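Local coordinates for protein PT26-6P (Thermococcus sp., PDB 2WB7) that is of unknown function, encoded by an extrachromosomal mobile element of Euryarchaea, and combines two immunoglobulin-like domains with a helical domain, at residues A[88-93]-A[165-170]; A[380-385]-A[507-512]. All blocks are in the same frame, centred on the assembly; numbering follows the deposited sequence.

Contact 1 of 2, residues A[88-93]-A[165-170]; sequences TEVTAY and IRVIVK
Strands 88-93 and 165-170 run antiparallel, 4.7 Å apart at closest, and their two faces differ sharply in shape. On the buried face, V90, A92, V167 and V169 meet through their methyls. V90, with CG1 anti to its backbone N, sends that methyl obliquely across to V167 CG1 at 3.7 Å, while V90 CG2 lies beside V169 CG1; A92, only a methyl bump, sits against V167 CG2. On the other face Y93 and R166 both hold CG in the crowded position between N and the carbonyl carbon (chi1 54° and 81°), so they run side by side. R166 CG lies by Y93 CE2 and CZ, and Y93 OH sits against R166 CD, near the guanidinium plane at its edge but not bonded to it; ring and guanidinium are 77° apart. E89 OE1 and K170 NZ, 4.1 Å apart, fall short of a salt bridge. At this end K170 O accepts T88 N (2.7 Å) and, weakly, E89 N, a classic beta bulge; further along, I168 N bonds T91 O (2.8 Å). In this immunoglobulin-like domain, the pair is flanked by strands 104-108 and 198-213, with E213 salt-bridged to R166, and strands 52-62 and 66-75 pack over the valine face.

Contact 2 of 2, residues A[380-385]-A[507-512]; sequences MISVLS and KIDAEK
One hydrogen bond is the polar link between loop 380-385 and helix segment 507-512: S382 OG gives its proton to D509 OD1 at 2.6 Å. The serine hydroxyl is anti to its backbone N (chi1 170°), its CB directed at the helix, and it meets the syn lone pair of OD1, on the side of the other carboxylate oxygen. D509 leans toward the loop from the flank of its helix, CG anti to the carbonyl carbon. Its second oxygen, OD2, forms a salt bridge with K497 of helix 471-499, so the two oxygens of this buried carboxylate have different partners; the lysine would be expected to favour the ionised form. K497 also bonds to V383 O, tying the same loop to a second helix.

The loop follows the last strand, 370-379, of the eight-stranded antiparallel sheet in the second immunoglobulin-like domain, and here it leads into the helical domain, whose C-terminal helix 503-523 supplies I508 and D509, so that the contact joins the sheet domain to the helical domain.

Apolar contacts centre on I508, which points at the loop. Its CD1 lies 3.9 Å from CE of the selenomethionine M380, whose chain, bent at chi2 and chi3, crosses the isoleucine obliquely. I508 CG2 approaches S382 CB at 4.2 Å, beside the hydrogen bond.

Two further contacts set a methyl against an oxygen. I508 CD1 packs on the backbone carbonyl of I381, 3.7 Å from its O. L384 slides past D509 in the opposite direction, its CD2 3.8 Å from the same OD1 that S382 grips.

In the fold
The two contacts share no strand or helix and lie on opposite sides of the chain's centre, about 51 Å apart between centres and about 31 Å between nearest atoms. Contact 1 sits inside a single immunoglobulin-like domain, where a ladder of backbone hydrogen bonds runs along the pair; one face is buried, the other partly exposed and open to solvent at K170. Contact 2 is buried and joins two domains: side chains carry most of the association, with one backbone carbonyl touching a methyl. It buries 236 Å² against 588 Å² for contact 1. Its buried D509 is bonded to S382 and bridged to K497, whereas the E89 and K170 charges of contact 1 do not reach salt-bridge distance.

Contact 1 of 2, residues A[88-93]-A[165-170]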
ATOM      1  N   THR A  88     -39.790   3.492 -12.527  1.00 58.21           N
ATOM      2  CA  THR A  88     -40.373   3.781 -11.217  1.00 58.38           C
ATOM      3  C   THR A  88     -39.400   3.550 -10.083  1.00 57.88           C
ATOM      4  O   THR A  88     -39.514   4.161  -9.006  1.00 57.97           O
ATOM      5  CB  THR A  88     -41.601   2.924 -10.943  1.00 58.58           C
ATOM      6  OG1 THR A  88     -42.385   2.837 -12.135  1.00 59.54           O
ATOM      7  CG2 THR A  88     -42.436   3.557  -9.829  1.00 59.31           C
ATOM      8  N   GLU A  89     -38.445   2.661 -10.324  1.00 57.08           N
ATOM      9  CA  GLU A  89     -37.502   2.308  -9.291  1.00 56.49           C
ATOM     10  C   GLU A  89     -36.361   1.496  -9.852  1.00 55.62           C
ATOM     11  O   GLU A  89     -36.571   0.435 -10.428  1.00 55.51           O
ATOM     12  CB  GLU A  89     -38.207   1.500  -8.204  1.00 56.69           C
ATOM     13  CG  GLU A  89     -37.273   0.958  -7.150  1.00 57.55           C
ATOM     14  CD  GLU A  89     -37.822  -0.283  -6.475  1.00 59.10           C
ATOM     15  OE1 GLU A  89     -37.749  -1.370  -7.093  1.00 59.76           O
ATOM     16  OE2 GLU A  89     -38.315  -0.172  -5.327  1.00 59.03           O
ATOM     17  N   VAL A  90     -35.145   2.006  -9.689  1.00 54.61           N
ATOM     18  CA  VAL A  90     -33.959   1.215  -9.973  1.00 53.21           C
ATOM     19  C   VAL A  90     -33.259   0.880  -8.663  1.00 52.52           C
ATOM     20  O   VAL A  90     -33.160   1.707  -7.747  1.00 52.11           O
ATOM     21  CB  VAL A  90     -32.989   1.926 -10.927  1.00 53.31           C
ATOM     22  CG1 VAL A  90     -31.770   1.040 -11.205  1.00 52.85           C
ATOM     23  CG2 VAL A  90     -33.698   2.298 -12.221  1.00 53.05           C
ATOM     24  N   THR A  91     -32.795  -0.356  -8.582  1.00 51.65           N
ATOM     25  CA  THR A  91     -32.180  -0.872  -7.384  1.00 50.93           C
ATOM     26  C   THR A  91     -30.907  -1.610  -7.755  1.00 50.60           C
ATOM     27  O   THR A  91     -30.929  -2.511  -8.592  1.00 50.30           O
ATOM     28  CB  THR A  91     -33.141  -1.834  -6.664  1.00 50.95           C
ATOM     29  OG1 THR A  91     -34.134  -1.077  -5.970  1.00 51.12           O
ATOM     30  CG2 THR A  91     -32.401  -2.723  -5.681  1.00 50.55           C
ATOM     31  N   ALA A  92     -29.793  -1.222  -7.141  1.00 50.22           N
ATOM     32  CA  ALA A  92     -28.546  -1.960  -7.317  1.00 50.07           C
ATOM     33  C   ALA A  92     -27.897  -2.351  -5.982  1.00 50.02           C
ATOM     34  O   ALA A  92     -28.048  -1.671  -4.957  1.00 49.74           O
ATOM     35  CB  ALA A  92     -27.574  -1.182  -8.195  1.00 49.90           C
ATOM     36  N   TYR A  93     -27.177  -3.464  -6.009  1.00 50.07           N
ATOM     37  CA  TYR A  93     -26.500  -3.958  -4.827  1.00 50.29           C
ATOM     38  C   TYR A  93     -25.451  -5.000  -5.188  1.00 50.48           C
ATOM     39  O   TYR A  93     -25.393  -5.489  -6.327  1.00 49.90           O
ATOM     40  CB  TYR A  93     -27.502  -4.542  -3.830  1.00 50.43           C
ATOM     41  CG  TYR A  93     -28.398  -5.608  -4.414  1.00 51.15           C
ATOM     42  CD1 TYR A  93     -29.714  -5.322  -4.766  1.00 51.88           C
ATOM     43  CD2 TYR A  93     -27.928  -6.897  -4.618  1.00 51.10           C
ATOM     44  CE1 TYR A  93     -30.532  -6.297  -5.306  1.00 52.80           C
ATOM     45  CE2 TYR A  93     -28.734  -7.873  -5.152  1.00 52.39           C
ATOM     46  CZ  TYR A  93     -30.033  -7.574  -5.492  1.00 53.09           C
ATOM     47  OH  TYR A  93     -30.831  -8.562  -6.025  1.00 53.34           O
ATOM     48  N   ILE A 165     -22.349  -7.712  -8.935  1.00 52.11           N
ATOM     49  CA  ILE A 165     -23.335  -6.649  -8.848  1.00 51.96           C
ATOM     50  C   ILE A 165     -24.584  -6.988  -9.663  1.00 52.17           C
ATOM     51  O   ILE A 165     -24.505  -7.504 -10.777  1.00 52.02           O
ATOM     52  CB  ILE A 165     -22.769  -5.307  -9.339  1.00 51.77           C
ATOM     53  CG1 ILE A 165     -21.499  -4.959  -8.570  1.00 51.72           C
ATOM     54  CG2 ILE A 165     -23.799  -4.197  -9.170  1.00 51.28           C
ATOM     55  CD1 ILE A 165     -20.849  -3.683  -9.047  1.00 52.04           C
ATOM     56  N   ARG A 166     -25.748  -6.706  -9.106  1.00 52.46           N
ATOM     57  CA  ARG A 166     -26.949  -6.838  -9.903  1.00 52.94           C
ATOM     58  C   ARG A 166     -27.882  -5.628  -9.790  1.00 52.93           C
ATOM     59  O   ARG A 166     -27.938  -4.937  -8.757  1.00 52.58           O
ATOM     60  CB  ARG A 166     -27.660  -8.175  -9.639  1.00 53.37           C
ATOM     61  CG  ARG A 166     -28.538  -8.242  -8.396  1.00 54.50           C
ATOM     62  CD  ARG A 166     -29.518  -9.432  -8.516  1.00 57.06           C
ATOM     63  NE  ARG A 166     -28.869 -10.720  -8.814  1.00 57.56           N
ATOM     64  CZ  ARG A 166     -29.034 -11.835  -8.096  1.00 56.65           C
ATOM     65  NH1 ARG A 166     -29.825 -11.834  -7.028  1.00 55.93           N
ATOM     66  NH2 ARG A 166     -28.412 -12.957  -8.440  1.00 55.27           N
ATOM     67  N   VAL A 167     -28.586  -5.368 -10.890  1.00 52.95           N
ATOM     68  CA  VAL A 167     -29.449  -4.205 -11.020  1.00 53.12           C
ATOM     69  C   VAL A 167     -30.876  -4.623 -11.364  1.00 53.26           C
ATOM     70  O   VAL A 167     -31.101  -5.568 -12.128  1.00 53.34           O
ATOM     71  CB  VAL A 167     -28.937  -3.266 -12.123  1.00 53.25           C
ATOM     72  CG1 VAL A 167     -29.727  -1.957 -12.123  1.00 53.67           C
ATOM     73  CG2 VAL A 167     -27.445  -3.001 -11.943  1.00 53.34           C
ATOM     74  N   ILE A 168     -31.845  -3.917 -10.799  1.00 53.33           N
ATOM     75  CA  ILE A 168     -33.238  -4.217 -11.075  1.00 53.48           C
ATOM     76  C   ILE A 168     -33.979  -2.949 -11.451  1.00 53.41           C
ATOM     77  O   ILE A 168     -34.025  -1.991 -10.682  1.00 53.27           O
ATOM     78  CB  ILE A 168     -33.909  -4.908  -9.885  1.00 53.60           C
ATOM     79  CG1 ILE A 168     -33.213  -6.245  -9.624  1.00 54.08           C
ATOM     80  CG2 ILE A 168     -35.400  -5.104 -10.149  1.00 53.79           C
ATOM     81  CD1 ILE A 168     -33.886  -7.122  -8.565  1.00 55.95           C
ATOM     82  N   VAL A 169     -34.533  -2.947 -12.661  1.00 53.46           N
ATOM     83  CA  VAL A 169     -35.289  -1.807 -13.147  1.00 53.45           C
ATOM     84  C   VAL A 169     -36.768  -2.161 -13.224  1.00 54.07           C
ATOM     85  O   VAL A 169     -37.150  -3.218 -13.745  1.00 53.89           O
ATOM     86  CB  VAL A 169     -34.794  -1.318 -14.532  1.00 53.33           C
ATOM     87  CG1 VAL A 169     -35.393   0.060 -14.867  1.00 51.86           C
ATOM     88  CG2 VAL A 169     -33.270  -1.295 -14.575  1.00 52.74           C
ATOM     89  N   LYS A 170     -37.591  -1.257 -12.713  1.00 54.70           N
ATOM     90  CA  LYS A 170     -39.021  -1.456 -12.699  1.00 55.61           C
ATOM     91  C   LYS A 170     -39.730  -0.209 -13.198  1.00 55.94           C
ATOM     92  O   LYS A 170     -39.240   0.917 -13.033  1.00 55.99           O
ATOM     93  CB  LYS A 170     -39.485  -1.795 -11.287  1.00 55.75           C
ATOM     94  CG  LYS A 170     -38.947  -3.114 -10.779  1.00 57.13           C
ATOM     95  CD  LYS A 170     -39.528  -3.454  -9.414  1.00 58.80           C
ATOM     96  CE  LYS A 170     -38.953  -4.766  -8.902  1.00 60.48           C
ATOM     97  NZ  LYS A 170     -39.464  -5.104  -7.537  1.00 61.39           N
TER

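Contact 2 of 2, residues A[380-385]-A[507-512]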
HETATM    1  N   MSE A 380       8.436  -0.320   5.498  1.00 29.88           N
HETATM    2  CA  MSE A 380       9.302  -1.489   5.431  1.00 29.69           C
HETATM    3  C   MSE A 380      10.629  -1.204   6.122  1.00 30.52           C
HETATM    4  O   MSE A 380      11.691  -1.216   5.501  1.00 30.71           O
HETATM    5  CB  MSE A 380       9.493  -1.885   3.976  1.00 29.53           C
HETATM    6  CG  MSE A 380       8.203  -2.348   3.317  1.00 27.62           C
HETATM    7 SE   MSE A 380       7.656  -4.019   4.081  0.50 22.93          SE
HETATM    8  CE  MSE A 380       8.810  -5.034   2.928  1.00 24.20           C
ATOM      9  N   ILE A 381      10.557  -0.901   7.413  1.00 31.26           N
ATOM     10  CA  ILE A 381      11.747  -0.541   8.159  1.00 31.91           C
ATOM     11  C   ILE A 381      12.368  -1.802   8.724  1.00 32.43           C
ATOM     12  O   ILE A 381      11.825  -2.897   8.585  1.00 33.28           O
ATOM     13  CB  ILE A 381      11.445   0.458   9.309  1.00 31.82           C
ATOM     14  CG1 ILE A 381      10.365  -0.080  10.255  1.00 32.90           C
ATOM     15  CG2 ILE A 381      11.021   1.796   8.762  1.00 31.46           C
ATOM     16  CD1 ILE A 381      10.896  -0.630  11.602  1.00 32.07           C
ATOM     17  N   SER A 382      13.522  -1.653   9.343  1.00 32.49           N
ATOM     18  CA  SER A 382      14.088  -2.738  10.116  1.00 32.58           C
ATOM     19  C   SER A 382      14.818  -2.131  11.303  1.00 32.19           C
ATOM     20  O   SER A 382      15.528  -1.127  11.159  1.00 31.97           O
ATOM     21  CB  SER A 382      15.060  -3.545   9.279  1.00 32.82           C
ATOM     22  OG  SER A 382      15.774  -4.439  10.115  1.00 34.37           O
ATOM     23  N   VAL A 383      14.626  -2.716  12.477  1.00 31.39           N
ATOM     24  CA  VAL A 383      15.328  -2.227  13.644  1.00 30.81           C
ATOM     25  C   VAL A 383      16.517  -3.120  13.911  1.00 30.78           C
ATOM     26  O   VAL A 383      16.357  -4.307  14.122  1.00 31.10           O
ATOM     27  CB  VAL A 383      14.435  -2.177  14.851  1.00 30.53           C
ATOM     28  CG1 VAL A 383      15.237  -1.705  16.033  1.00 29.59           C
ATOM     29  CG2 VAL A 383      13.230  -1.255  14.578  1.00 29.60           C
ATOM     30  N   LEU A 384      17.711  -2.554  13.862  1.00 31.06           N
ATOM     31  CA  LEU A 384      18.941  -3.332  14.032  1.00 31.50           C
ATOM     32  C   LEU A 384      19.379  -3.371  15.489  1.00 32.46           C
ATOM     33  O   LEU A 384      19.011  -2.498  16.286  1.00 32.59           O
ATOM     34  CB  LEU A 384      20.073  -2.740  13.191  1.00 30.89           C
ATOM     35  CG  LEU A 384      19.798  -2.629  11.698  1.00 29.19           C
ATOM     36  CD1 LEU A 384      20.808  -1.743  11.073  1.00 28.31           C
ATOM     37  CD2 LEU A 384      19.831  -3.985  11.054  1.00 28.08           C
ATOM     38  N   SER A 385      20.176  -4.379  15.834  1.00 33.68           N
ATOM     39  CA  SER A 385      20.790  -4.450  17.168  1.00 34.75           C
ATOM     40  C   SER A 385      22.263  -4.057  17.068  1.00 35.33           C
ATOM     41  O   SER A 385      22.851  -4.118  15.987  1.00 35.52           O
ATOM     42  CB  SER A 385      20.662  -5.859  17.739  1.00 34.56           C
ATOM     43  OG  SER A 385      21.484  -6.762  17.018  1.00 35.82           O
ATOM     44  N   LYS A 507      13.715 -10.894   6.205  1.00 33.02           N
ATOM     45  CA  LYS A 507      13.901 -10.881   4.762  1.00 32.89           C
ATOM     46  C   LYS A 507      14.340  -9.510   4.277  1.00 32.30           C
ATOM     47  O   LYS A 507      15.048  -9.371   3.279  1.00 31.37           O
ATOM     48  CB  LYS A 507      12.629 -11.330   4.052  1.00 33.33           C
ATOM     49  CG  LYS A 507      12.285 -12.791   4.275  1.00 35.28           C
ATOM     50  CD  LYS A 507      10.949 -13.138   3.608  1.00 39.43           C
ATOM     51  CE  LYS A 507      10.967 -14.556   3.037  1.00 41.71           C
ATOM     52  NZ  LYS A 507       9.671 -14.885   2.371  1.00 43.47           N
ATOM     53  N   ILE A 508      13.924  -8.484   4.995  1.00 32.29           N
ATOM     54  CA  ILE A 508      14.407  -7.150   4.681  1.00 32.67           C
ATOM     55  C   ILE A 508      15.917  -7.050   4.959  1.00 33.29           C
ATOM     56  O   ILE A 508      16.718  -6.668   4.081  1.00 33.53           O
ATOM     57  CB  ILE A 508      13.653  -6.079   5.474  1.00 32.46           C
ATOM     58  CG1 ILE A 508      12.205  -5.963   4.964  1.00 31.24           C
ATOM     59  CG2 ILE A 508      14.379  -4.772   5.358  1.00 31.54           C
ATOM     60  CD1 ILE A 508      11.240  -5.344   5.939  1.00 28.41           C
ATOM     61  N   ASP A 509      16.312  -7.415   6.177  1.00 33.49           N
ATOM     62  CA  ASP A 509      17.724  -7.425   6.511  1.00 33.37           C
ATOM     63  C   ASP A 509      18.520  -8.208   5.457  1.00 33.26           C
ATOM     64  O   ASP A 509      19.518  -7.707   4.946  1.00 33.31           O
ATOM     65  CB  ASP A 509      17.934  -7.976   7.922  1.00 33.30           C
ATOM     66  CG  ASP A 509      17.426  -7.028   8.992  1.00 33.51           C
ATOM     67  OD1 ASP A 509      17.458  -5.805   8.736  1.00 33.52           O
ATOM     68  OD2 ASP A 509      17.008  -7.495  10.081  1.00 32.09           O
ATOM     69  N   ALA A 510      18.055  -9.408   5.107  1.00 33.11           N
ATOM     70  CA  ALA A 510      18.786 -10.260   4.170  1.00 33.24           C
ATOM     71  C   ALA A 510      18.920  -9.608   2.816  1.00 33.47           C
ATOM     72  O   ALA A 510      19.951  -9.737   2.165  1.00 33.69           O
ATOM     73  CB  ALA A 510      18.138 -11.623   4.040  1.00 33.37           C
ATOM     74  N   GLU A 511      17.890  -8.883   2.400  1.00 34.12           N
ATOM     75  CA  GLU A 511      17.937  -8.137   1.139  1.00 34.48           C
ATOM     76  C   GLU A 511      18.947  -6.992   1.171  1.00 34.36           C
ATOM     77  O   GLU A 511      19.665  -6.742   0.188  1.00 34.08           O
ATOM     78  CB  GLU A 511      16.565  -7.588   0.805  1.00 34.97           C
ATOM     79  CG  GLU A 511      16.591  -6.416  -0.168  1.00 38.08           C
ATOM     80  CD  GLU A 511      17.031  -6.829  -1.566  1.00 42.19           C
ATOM     81  OE1 GLU A 511      16.821  -8.015  -1.930  1.00 43.32           O
ATOM     82  OE2 GLU A 511      17.595  -5.971  -2.289  1.00 43.42           O
ATOM     83  N   LYS A 512      18.983  -6.275   2.294  1.00 34.31           N
ATOM     84  CA  LYS A 512      19.979  -5.218   2.478  1.00 34.20           C
ATOM     85  C   LYS A 512      21.368  -5.811   2.403  1.00 33.84           C
ATOM     86  O   LYS A 512      22.268  -5.222   1.812  1.00 33.65           O
ATOM     87  CB  LYS A 512      19.815  -4.528   3.829  1.00 34.65           C
ATOM     88  CG  LYS A 512      18.524  -3.757   3.967  1.00 35.76           C
ATOM     89  CD  LYS A 512      18.297  -2.880   2.744  1.00 37.92           C
ATOM     90  CE  LYS A 512      19.010  -1.542   2.870  1.00 38.39           C
ATOM     91  NZ  LYS A 512      18.799  -0.705   1.642  1.00 38.87           N
TER